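Local coordinates for protein 4-hydroxythreonine-4-phosphate dehydrogenase (Legionella pneumophila subsp. pneumophila, PDB 6XMY) that probably catalyses the NAD(P)- and divalent-metal-dependent oxidation of 4-(phosphooxy)-L-threonine, a step in the biosynthesis of pyridoxine 5'-phosphate, at residues Ala31-Asp42 against Lys70-Pro81; Gly279-Thr287 against Asn312-Met322. All coordinates share one frame; numbering follows the deposited sequence. Where two conformers were deposited one is given.

Interaction 1 of 2, residues Ala31-Asp42 against Lys70-Pro81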
loop_
_atom_site.group_PDB
_atom_site.type_symbol
_atom_site.label_atom_id
_atom_site.label_comp_id
_atom_site.label_asym_id
_atom_site.label_seq_id
_atom_site.Cartn_x
_atom_site.Cartn_y
_atom_site.Cartn_z
ATOM N N ALA A 31 19.584 0.938 4.879
ATOM C CA ALA A 31 20.697 1.156 5.797
ATOM C C ALA A 31 21.599 2.281 5.324
ATOM O O ALA A 31 22.206 2.981 6.144
ATOM C CB ALA A 31 21.509 -0.128 5.973
ATOM N N GLU A 32 21.686 2.489 4.018
ATOM C CA GLU A 32 22.586 3.499 3.494
ATOM C C GLU A 32 21.976 4.892 3.442
ATOM O O GLU A 32 22.685 5.853 3.117
ATOM C CB GLU A 32 23.113 3.060 2.127
ATOM C CG GLU A 32 24.030 1.865 2.258
ATOM C CD GLU A 32 25.179 2.145 3.214
ATOM O OE1 GLU A 32 25.609 3.316 3.320
ATOM O OE2 GLU A 32 25.649 1.200 3.875
ATOM N N THR A 33 20.699 5.026 3.775
ATOM C CA THR A 33 20.019 6.308 3.777
ATOM C C THR A 33 20.070 6.928 5.170
ATOM O O THR A 33 20.520 6.315 6.140
ATOM C CB THR A 33 18.557 6.132 3.369
ATOM O OG1 THR A 33 17.821 5.552 4.458
ATOM C CG2 THR A 33 18.442 5.230 2.145
ATOM N N ASP A 34 19.586 8.167 5.259
ATOM C CA ASP A 34 19.313 8.816 6.535
ATOM C C ASP A 34 17.816 8.910 6.804
ATOM O O ASP A 34 17.373 9.782 7.558
ATOM C CB ASP A 34 19.996 10.183 6.623
ATOM C CG ASP A 34 19.437 11.176 5.634
ATOM O OD1 ASP A 34 19.704 12.390 5.790
ATOM O OD2 ASP A 34 18.712 10.752 4.712
ATOM N N LEU A 35 17.031 8.037 6.190
ATOM C CA LEU A 35 15.598 8.027 6.428
ATOM C C LEU A 35 15.338 7.446 7.813
ATOM O O LEU A 35 15.951 6.440 8.185
ATOM C CB LEU A 35 14.888 7.207 5.352
ATOM C CG LEU A 35 14.927 7.806 3.940
ATOM C CD1 LEU A 35 14.561 6.764 2.896
ATOM C CD2 LEU A 35 14.003 9.005 3.827
ATOM N N PRO A 36 14.478 8.052 8.602
ATOM C CA PRO A 36 14.372 7.660 10.021
ATOM C C PRO A 36 13.472 6.445 10.195
ATOM O O PRO A 36 12.273 6.531 10.477
ATOM C CB PRO A 36 13.763 8.905 10.660
ATOM C CG PRO A 36 12.921 9.489 9.569
ATOM C CD PRO A 36 13.672 9.247 8.295
ATOM N N VAL A 37 14.067 5.269 10.009
ATOM C CA VAL A 37 13.310 4.028 9.941
ATOM C C VAL A 37 13.757 3.069 11.031
ATOM O O VAL A 37 14.914 3.067 11.466
ATOM C CB VAL A 37 13.420 3.364 8.551
ATOM C CG1 VAL A 37 12.889 4.301 7.478
ATOM C CG2 VAL A 37 14.867 2.948 8.263
ATOM N N VAL A 38 12.809 2.245 11.470
ATOM C CA VAL A 38 13.057 1.122 12.365
ATOM C C VAL A 38 12.407 -0.091 11.718
ATOM O O VAL A 38 11.240 -0.025 11.320
ATOM C CB VAL A 38 12.454 1.381 13.759
ATOM C CG1 VAL A 38 12.518 0.112 14.621
ATOM C CG2 VAL A 38 13.190 2.549 14.448
ATOM N N ILE A 39 13.162 -1.181 11.582
ATOM C CA ILE A 39 12.712 -2.360 10.845
ATOM C C ILE A 39 12.116 -3.369 11.809
ATOM O O ILE A 39 12.787 -3.792 12.756
ATOM C CB ILE A 39 13.870 -3.013 10.073
ATOM C CG1 ILE A 39 14.662 -1.975 9.267
ATOM C CG2 ILE A 39 13.352 -4.154 9.210
ATOM C CD1 ILE A 39 13.817 -1.131 8.327
ATOM N N LEU A 40 10.888 -3.797 11.545
ATOM C CA LEU A 40 10.281 -4.924 12.240
ATOM C C LEU A 40 10.656 -6.197 11.502
ATOM O O LEU A 40 10.274 -6.369 10.342
ATOM C CB LEU A 40 8.764 -4.812 12.203
ATOM C CG LEU A 40 8.052 -3.906 13.171
ATOM C CD1 LEU A 40 6.596 -3.890 12.752
ATOM C CD2 LEU A 40 8.221 -4.405 14.627
ATOM N N GLY A 41 11.379 -7.088 12.166
ATOM C CA GLY A 41 11.762 -8.325 11.516
ATOM C C GLY A 41 12.723 -9.096 12.386
ATOM O O GLY A 41 13.177 -8.628 13.436
ATOM N N ASP A 42 13.029 -10.300 11.926
ATOM C CA ASP A 42 13.946 -11.182 12.634
ATOM C C ASP A 42 15.373 -10.682 12.430
ATOM O O ASP A 42 15.830 -10.527 11.295
ATOM C CB ASP A 42 13.739 -12.604 12.111
ATOM C CG ASP A 42 14.653 -13.618 12.754
ATOM O OD1 ASP A 42 15.875 -13.423 12.706
ATOM O OD2 ASP A 42 14.146 -14.625 13.285
ATOM N N LYS A 70 18.642 9.118 11.973
ATOM C CA LYS A 70 19.243 7.970 11.307
ATOM C C LYS A 70 20.610 8.338 10.748
ATOM O O LYS A 70 20.786 9.406 10.157
ATOM C CB LYS A 70 18.337 7.534 10.155
ATOM C CG LYS A 70 18.943 6.531 9.186
ATOM C CD LYS A 70 18.787 5.115 9.676
ATOM C CE LYS A 70 19.084 4.103 8.582
ATOM N NZ LYS A 70 20.468 4.258 8.056
ATOM N N LYS A 71 21.576 7.439 10.928
ATOM C CA LYS A 71 22.907 7.595 10.359
ATOM C C LYS A 71 23.146 6.517 9.310
ATOM O O LYS A 71 22.758 5.359 9.498
ATOM C CB LYS A 71 23.984 7.502 11.442
ATOM C CG LYS A 71 23.822 8.529 12.558
ATOM C CD LYS A 71 23.980 9.953 12.036
ATOM C CE LYS A 71 25.454 10.313 11.826
ATOM N NZ LYS A 71 25.662 11.777 11.620
ATOM N N ALA A 72 23.785 6.909 8.209
ATOM C CA ALA A 72 24.098 5.970 7.138
ATOM C C ALA A 72 25.004 4.857 7.653
ATOM O O ALA A 72 25.888 5.085 8.486
ATOM C CB ALA A 72 24.782 6.710 5.986
ATOM N N GLY A 73 24.767 3.635 7.166
ATOM C CA GLY A 73 25.550 2.482 7.555
ATOM C C GLY A 73 25.015 1.724 8.748
ATOM O O GLY A 73 25.521 0.631 9.051
ATOM N N TYR A 74 24.011 2.261 9.432
ATOM C CA TYR A 74 23.363 1.590 10.543
ATOM C C TYR A 74 21.931 1.253 10.168
ATOM O O TYR A 74 21.309 1.918 9.329
ATOM C CB TYR A 74 23.370 2.467 11.797
ATOM C CG TYR A 74 24.761 2.679 12.332
ATOM C CD1 TYR A 74 25.600 3.643 11.781
ATOM C CD2 TYR A 74 25.248 1.902 13.376
ATOM C CE1 TYR A 74 26.877 3.835 12.265
ATOM C CE2 TYR A 74 26.526 2.088 13.861
ATOM C CZ TYR A 74 27.329 3.051 13.306
ATOM O OH TYR A 74 28.595 3.231 13.797
ATOM N N LEU A 75 21.420 0.190 10.768
ATOM C CA LEU A 75 20.021 -0.159 10.611
ATOM C C LEU A 75 19.497 -0.552 11.981
ATOM O O LEU A 75 20.071 -1.426 12.643
ATOM C CB LEU A 75 19.854 -1.311 9.621
ATOM C CG LEU A 75 18.422 -1.479 9.117
ATOM C CD1 LEU A 75 17.943 -0.257 8.348
ATOM C CD2 LEU A 75 18.391 -2.708 8.242
ATOM N N THR A 76 18.424 0.103 12.405
ATOM C CA THR A 76 17.817 -0.161 13.699
ATOM C C THR A 76 16.652 -1.119 13.518
ATOM O O THR A 76 15.814 -0.925 12.626
ATOM C CB THR A 76 17.363 1.148 14.344
ATOM O OG1 THR A 76 18.520 1.952 14.625
ATOM C CG2 THR A 76 16.602 0.879 15.649
ATOM N N VAL A 77 16.616 -2.161 14.350
ATOM C CA VAL A 77 15.676 -3.262 14.213
ATOM C C VAL A 77 14.916 -3.436 15.516
ATOM O O VAL A 77 15.515 -3.406 16.600
ATOM C CB VAL A 77 16.422 -4.570 13.853
ATOM C CG1 VAL A 77 15.446 -5.743 13.717
ATOM C CG2 VAL A 77 17.274 -4.391 12.590
ATOM N N TRP A 78 13.594 -3.639 15.406
ATOM C CA TRP A 78 12.741 -4.146 16.473
ATOM C C TRP A 78 12.631 -5.650 16.242
ATOM O O TRP A 78 11.866 -6.087 15.376
ATOM C CB TRP A 78 11.353 -3.489 16.423
ATOM C CG TRP A 78 10.425 -3.929 17.537
ATOM C CD1 TRP A 78 10.017 -5.203 17.814
ATOM C CD2 TRP A 78 9.794 -3.092 18.521
ATOM N NE1 TRP A 78 9.182 -5.216 18.903
ATOM C CE2 TRP A 78 9.033 -3.936 19.361
ATOM C CE3 TRP A 78 9.804 -1.713 18.781
ATOM C CZ2 TRP A 78 8.283 -3.447 20.437
ATOM C CZ3 TRP A 78 9.056 -1.223 19.860
ATOM C CH2 TRP A 78 8.303 -2.092 20.668
ATOM N N PRO A 79 13.383 -6.469 16.967
ATOM C CA PRO A 79 13.442 -7.895 16.627
ATOM C C PRO A 79 12.129 -8.617 16.890
ATOM O O PRO A 79 11.474 -8.425 17.918
ATOM C CB PRO A 79 14.560 -8.423 17.536
ATOM C CG PRO A 79 15.402 -7.202 17.823
ATOM C CD PRO A 79 14.380 -6.115 17.991
ATOM N N VAL A 80 11.752 -9.458 15.933
ATOM C CA VAL A 80 10.607 -10.359 16.042
ATOM C C VAL A 80 11.085 -11.690 15.479
ATOM O O VAL A 80 11.548 -11.729 14.338
ATOM C CB VAL A 80 9.407 -9.857 15.221
ATOM C CG1 VAL A 80 8.219 -10.792 15.402
ATOM C CG2 VAL A 80 9.037 -8.417 15.597
ATOM N N PRO A 81 10.993 -12.796 16.212
ATOM C CA PRO A 81 11.662 -14.034 15.773
ATOM C C PRO A 81 10.816 -14.853 14.804
ATOM O O PRO A 81 9.644 -15.130 15.063
ATOM C CB PRO A 81 11.876 -14.795 17.087
ATOM C CG PRO A 81 10.737 -14.318 17.978
ATOM C CD PRO A 81 10.489 -12.878 17.598
HETATM O O HOH W 1 17.442 11.059 10.160
HETATM O O HOH W 2 17.587 2.396 10.976
#
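Neighbouring parallel strands 37-41 and 74-79 of the PdxA fold join here, and a lysine ties together the turns that lead into them. Ile39 reaches both ways along strand 74-79: its N donates to Thr76 O (2.9 Å, nearly straight at 170°) and its O accepts from Trp78 N. Gly41 O then takes Val80 N, while Gly41 N to Trp78 O is weak. At the N-terminal ends, where the strands stand further apart, a water bridges Val37 O and Thr76 N. On one face Leu40 CD2 lies 3.7 Å from Trp78 CG, the two side chains side by side and pointing the same way; on the other, the Ile39 and Leu75 side chains cross at about a right angle, CG1 against CG.

Lys70 folds over Leu35 O, its chain bent at chi2 (85°) and chi4 (59°), which turns NZ back into a cluster of carbonyl oxygens. Thr33 O (2.8 Å), Ala31 O (2.9 Å), Lys71 O and Tyr74 O all lie within hydrogen-bonding distance of NZ, whose three protons must be shared among them. Ala31 O also accepts Gly73 N (2.8 Å), which arrives from the opposite face of its plane. Four carbonyl dipoles thus converge on a buried ammonium, which probably favours its charged form.

Interaction 2 of 2, residues Gly279-Thr287 against Asn312-Met322. With NAD (nicotinamide-adenine-dinucleotide), chain B; SO4 (sulfate ion), chain C.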
loop_
_atom_site.group_PDB
_atom_site.type_symbol
_atom_site.label_atom_id
_atom_site.label_comp_id
_atom_site.label_asym_id
_atom_site.label_seq_id
_atom_site.Cartn_x
_atom_site.Cartn_y
_atom_site.Cartn_z
ATOM N N GLY A 279 4.591 3.620 -13.823
ATOM C CA GLY A 279 5.413 4.022 -12.692
ATOM C C GLY A 279 5.818 2.958 -11.694
ATOM O O GLY A 279 6.015 3.274 -10.520
ATOM N N PHE A 280 6.001 1.718 -12.152
ATOM C CA PHE A 280 6.272 0.583 -11.265
ATOM C C PHE A 280 7.344 0.880 -10.219
ATOM O O PHE A 280 7.179 0.549 -9.041
ATOM C CB PHE A 280 6.688 -0.619 -12.117
ATOM C CG PHE A 280 6.816 -1.909 -11.352
ATOM C CD1 PHE A 280 7.987 -2.643 -11.411
ATOM C CD2 PHE A 280 5.759 -2.402 -10.612
ATOM C CE1 PHE A 280 8.106 -3.839 -10.728
ATOM C CE2 PHE A 280 5.868 -3.596 -9.931
ATOM C CZ PHE A 280 7.043 -4.314 -9.986
ATOM N N ASN A 281 8.463 1.483 -10.625
ATOM C CA ASN A 281 9.589 1.659 -9.706
ATOM C C ASN A 281 9.522 2.943 -8.893
ATOM O O ASN A 281 10.466 3.245 -8.154
ATOM C CB ASN A 281 10.920 1.530 -10.445
ATOM C CG ASN A 281 11.111 0.154 -11.031
ATOM O OD1 ASN A 281 11.009 -0.853 -10.326
ATOM N ND2 ASN A 281 11.367 0.098 -12.327
ATOM N N GLU A 282 8.435 3.699 -8.991
ATOM C CA GLU A 282 8.263 4.888 -8.169
ATOM C C GLU A 282 6.951 4.903 -7.405
ATOM O O GLU A 282 6.796 5.735 -6.504
ATOM C CB GLU A 282 8.331 6.161 -9.027
ATOM C CG GLU A 282 7.063 6.397 -9.837
ATOM C CD GLU A 282 6.940 7.815 -10.364
ATOM O OE1 GLU A 282 7.175 8.020 -11.574
ATOM O OE2 GLU A 282 6.604 8.722 -9.569
ATOM N N ALA A 283 6.017 4.015 -7.723
ATOM C CA ALA A 283 4.665 4.103 -7.199
ATOM C C ALA A 283 4.574 3.549 -5.783
ATOM O O ALA A 283 5.333 2.656 -5.383
ATOM C CB ALA A 283 3.687 3.361 -8.108
ATOM N N VAL A 284 3.614 4.088 -5.036
ATOM C CA VAL A 284 3.377 3.755 -3.642
ATOM C C VAL A 284 1.921 3.355 -3.497
ATOM O O VAL A 284 1.033 4.008 -4.053
ATOM C CB VAL A 284 3.662 4.976 -2.747
ATOM C CG1 VAL A 284 3.338 4.672 -1.277
ATOM C CG2 VAL A 284 5.112 5.423 -2.909
ATOM N N ASN A 285 1.680 2.281 -2.755
ATOM C CA ASN A 285 0.341 1.888 -2.347
ATOM C C ASN A 285 0.108 2.518 -0.985
ATOM O O ASN A 285 0.848 2.242 -0.036
ATOM C CB ASN A 285 0.256 0.357 -2.303
ATOM C CG ASN A 285 -0.943 -0.176 -1.528
ATOM O OD1 ASN A 285 -1.890 0.550 -1.200
ATOM N ND2 ASN A 285 -0.898 -1.473 -1.227
ATOM N N ILE A 286 -0.861 3.418 -0.904
ATOM C CA ILE A 286 -1.197 4.073 0.351
ATOM C C ILE A 286 -2.626 3.707 0.723
ATOM O O ILE A 286 -3.523 3.739 -0.131
ATOM C CB ILE A 286 -0.986 5.594 0.289
ATOM C CG1 ILE A 286 -1.365 6.219 1.627
ATOM C CG2 ILE A 286 -1.773 6.222 -0.830
ATOM C CD1 ILE A 286 -0.943 7.599 1.724
ATOM N N THR A 287 -2.834 3.346 1.991
ATOM C CA THR A 287 -4.163 3.018 2.481
ATOM C C THR A 287 -4.789 4.274 3.077
ATOM O O THR A 287 -4.211 4.897 3.978
ATOM C CB THR A 287 -4.107 1.916 3.534
ATOM O OG1 THR A 287 -3.484 0.753 2.979
ATOM C CG2 THR A 287 -5.512 1.571 4.001
ATOM N N ASN A 312 14.745 -3.775 -7.590
ATOM C CA ASN A 312 14.822 -2.328 -7.615
ATOM C C ASN A 312 14.198 -1.795 -6.331
ATOM O O ASN A 312 13.029 -2.094 -6.058
ATOM C CB ASN A 312 14.043 -1.818 -8.817
ATOM C CG ASN A 312 14.282 -0.356 -9.092
ATOM O OD1 ASN A 312 14.265 0.463 -8.181
ATOM N ND2 ASN A 312 14.506 -0.016 -10.358
ATOM N N PRO A 313 14.933 -1.045 -5.504
ATOM C CA PRO A 313 14.360 -0.508 -4.262
ATOM C C PRO A 313 13.565 0.775 -4.437
ATOM O O PRO A 313 13.217 1.399 -3.432
ATOM C CB PRO A 313 15.615 -0.230 -3.422
ATOM C CG PRO A 313 16.603 0.241 -4.466
ATOM C CD PRO A 313 16.345 -0.657 -5.669
ATOM N N GLY A 314 13.258 1.176 -5.673
ATOM C CA GLY A 314 12.637 2.472 -5.899
ATOM C C GLY A 314 11.280 2.622 -5.245
ATOM O O GLY A 314 10.977 3.672 -4.665
ATOM N N SER A 315 10.441 1.585 -5.326
ATOM C CA SER A 315 9.120 1.671 -4.707
ATOM C C SER A 315 9.222 1.755 -3.187
ATOM O O SER A 315 8.533 2.568 -2.558
ATOM C CB SER A 315 8.246 0.489 -5.117
ATOM O OG SER A 315 6.973 0.599 -4.510
ATOM N N MET A 316 10.076 0.934 -2.571
ATOM C CA MET A 316 10.266 1.023 -1.124
ATOM C C MET A 316 10.731 2.418 -0.720
ATOM O O MET A 316 10.207 3.013 0.234
ATOM C CB MET A 316 11.258 -0.040 -0.658
ATOM C CG MET A 316 11.623 0.103 0.825
ATOM S SD MET A 316 10.231 -0.045 1.982
ATOM C CE MET A 316 10.100 -1.828 2.086
ATOM N N LEU A 317 11.714 2.966 -1.445
ATOM C CA LEU A 317 12.222 4.290 -1.095
ATOM C C LEU A 317 11.131 5.340 -1.226
ATOM O O LEU A 317 10.993 6.216 -0.361
ATOM C CB LEU A 317 13.432 4.645 -1.959
ATOM C CG LEU A 317 14.731 3.913 -1.629
ATOM C CD1 LEU A 317 15.732 4.056 -2.784
ATOM C CD2 LEU A 317 15.326 4.455 -0.338
ATOM N N ALA A 318 10.341 5.266 -2.299
ATOM C CA ALA A 318 9.216 6.178 -2.467
ATOM C C ALA A 318 8.180 6.005 -1.360
ATOM O O ALA A 318 7.608 6.993 -0.877
ATOM C CB ALA A 318 8.580 5.974 -3.842
ATOM N N ALA A 319 7.932 4.759 -0.931
ATOM C CA ALA A 319 6.930 4.512 0.106
ATOM C C ALA A 319 7.364 5.085 1.447
ATOM O O ALA A 319 6.543 5.652 2.181
ATOM C CB ALA A 319 6.659 3.015 0.239
ATOM N N VAL A 320 8.646 4.941 1.781
ATOM C CA VAL A 320 9.178 5.527 3.007
ATOM C C VAL A 320 9.119 7.046 2.935
ATOM O O VAL A 320 8.714 7.713 3.895
ATOM C CB VAL A 320 10.607 5.016 3.261
ATOM C CG1 VAL A 320 11.215 5.740 4.460
ATOM C CG2 VAL A 320 10.610 3.501 3.495
ATOM N N LYS A 321 9.503 7.622 1.795
ATOM C CA LYS A 321 9.481 9.076 1.681
ATOM C C LYS A 321 8.061 9.620 1.764
ATOM O O LYS A 321 7.824 10.663 2.390
ATOM C CB LYS A 321 10.180 9.510 0.393
ATOM C CG LYS A 321 11.685 9.310 0.462
ATOM C CD LYS A 321 12.360 9.570 -0.872
ATOM C CE LYS A 321 13.628 8.737 -1.002
ATOM N NZ LYS A 321 14.455 9.120 -2.184
ATOM N N MET A 322 7.095 8.925 1.166
ATOM C CA MET A 322 5.715 9.391 1.255
ATOM C C MET A 322 5.202 9.317 2.688
ATOM O O MET A 322 4.539 10.247 3.164
ATOM C CB MET A 322 4.816 8.594 0.311
ATOM C CG MET A 322 3.376 9.053 0.357
ATOM S SD MET A 322 2.319 8.241 -0.839
ATOM C CE MET A 322 3.069 8.788 -2.372
HETATM P PA NAD B . 5.479 -9.617 -7.801
HETATM O O1A NAD B . 6.115 -10.537 -6.777
HETATM O O2A NAD B . 5.621 -8.115 -7.923
HETATM O O5B NAD B . 6.221 -10.249 -9.221
HETATM C C5B NAD B . 5.790 -9.570 -10.376
HETATM C C4B NAD B . 6.990 -9.296 -11.300
HETATM O O4B NAD B . 7.664 -8.104 -10.830
HETATM C C3B NAD B . 7.994 -10.478 -11.202
HETATM O O3B NAD B . 8.529 -10.626 -12.505
HETATM C C2B NAD B . 9.024 -9.952 -10.159
HETATM O O2B NAD B . 10.310 -10.463 -10.353
HETATM C C1B NAD B . 9.022 -8.430 -10.506
HETATM N N9A NAD B . 9.314 -7.582 -9.355
HETATM C C8A NAD B . 8.557 -7.352 -8.192
HETATM N N7A NAD B . 9.136 -6.490 -7.373
HETATM C C5A NAD B . 10.309 -6.116 -8.014
HETATM C C6A NAD B . 11.353 -5.237 -7.660
HETATM N N6A NAD B . 11.293 -4.548 -6.490
HETATM N N1A NAD B . 12.416 -5.060 -8.499
HETATM C C2A NAD B . 12.415 -5.771 -9.668
HETATM N N3A NAD B . 11.503 -6.642 -10.138
HETATM C C4A NAD B . 10.446 -6.789 -9.266
HETATM O O3 NAD B . 3.901 -9.974 -7.706
HETATM P PN NAD B . 3.151 -11.314 -8.095
HETATM O O1N NAD B . 1.779 -11.040 -8.660
HETATM O O2N NAD B . 4.134 -12.336 -8.562
HETATM O O5D NAD B . 2.667 -11.969 -6.518
HETATM C C5D NAD B . 3.711 -12.421 -5.719
HETATM C C4D NAD B . 3.214 -12.384 -4.273
HETATM O O4D NAD B . 3.300 -11.010 -3.815
HETATM C C3D NAD B . 1.699 -12.780 -4.200
HETATM O O3D NAD B . 1.542 -13.472 -2.995
HETATM C C2D NAD B . 0.987 -11.409 -4.148
HETATM O O2D NAD B . -0.224 -11.402 -3.443
HETATM C C1D NAD B . 2.033 -10.674 -3.264
HETATM N N1N NAD B . 1.905 -9.180 -3.373
HETATM C C2N NAD B . 1.994 -8.491 -2.194
HETATM C C3N NAD B . 1.895 -7.098 -2.185
HETATM C C7N NAD B . 2.019 -6.455 -0.856
HETATM O O7N NAD B . 2.249 -7.123 0.154
HETATM N N7N NAD B . 1.893 -5.081 -0.818
HETATM C C4N NAD B . 1.702 -6.400 -3.392
HETATM C C5N NAD B . 1.627 -7.138 -4.587
HETATM C C6N NAD B . 1.722 -8.544 -4.568
HETATM S S SO4 C . -2.301 -4.862 0.228
HETATM O O1 SO4 C . -1.765 -3.564 0.633
HETATM O O2 SO4 C . -1.567 -5.917 0.918
HETATM O O3 SO4 C . -3.701 -4.929 0.643
HETATM O O4 SO4 C . -2.194 -5.090 -1.223
HETATM O O HOH W 3 10.847 -0.619 -7.194
#
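Asn281 and Asn312 turn their side chains until the amides stack: Asn281 has CG beside its backbone N (chi1 -63°), whereas Asn312 swings CG to the far side of its own N (chi1 -169°). The amide planes lie 11° apart, with Asn281 CG 3.5 Å from Asn312 ND2. Asn312 OD1 meanwhile accepts Gly314 N, an Asx turn at the start of helix 314-328. A water accepts from Ser315 N and lies within hydrogen-bonding distance of Asn281 OD1 and Asn312 O.

The backbone of Asn312 reads the adenine of NAD: its N donates to NAD N1A (2.8 Å, almost straight) and its O accepts NAD N6A (3.0 Å). Phe280 comes to the same base from another side, NAD C8A lying in the plane of the ring at its edge, 3.8 Å from Phe280 CZ.

Next to the turn the backbones press close, with Gly314 CA 3.2 Å from Asn281 O in a CA-H...O contact. Ser315 OG lies 2.8 Å from Ala283 O and is hydrogen-bonded to Asp298 N. Beyond it Val284 rests on the helix, CG2 over the backbone between Ala318 and Ala319 and CG1 3.7 Å from Met322 SD; the valine and methionine side chains slide past each other in opposite directions. The Ile286 side chain crosses that of Met322 at about a right angle, CD1 toward the same sulfur.

Asn285 points away from the helix, and its ND2 donates to a sulfate oxygen, O1; Thr139, His138 and Arg294, like Asn285 predicted substrate-binding residues, hold the same ion. Main-chain polar groups recognise the adenine, while the asparagine amides stack alongside and the Asx turn probably helps fix the main chain that pairs with the base.

In the fold
Interaction 1 closes along the chain before interaction 2 opens, and their centres lie 18 Å apart. The two meet through helix 314-328: Val320 packs on Leu35 and Val37 (Val37 CG1 to Val320 CG1, 3.7 Å), and Leu317 on Thr33 and Leu35. Strand 12-15 is a second shared neighbour, bonded through its backbone to strand 37-41 and touched by Met316 and Val320 of the helix. Strands 117-120 and 294-297 continue the order from there to strand 284-288. Interaction 1 thus lies toward the strand 58-61 end. One helix therefore follows directly on the adenine-binding residue and, further along, packs against the strand 37-41 side, joining the cofactor site to that part of the fold.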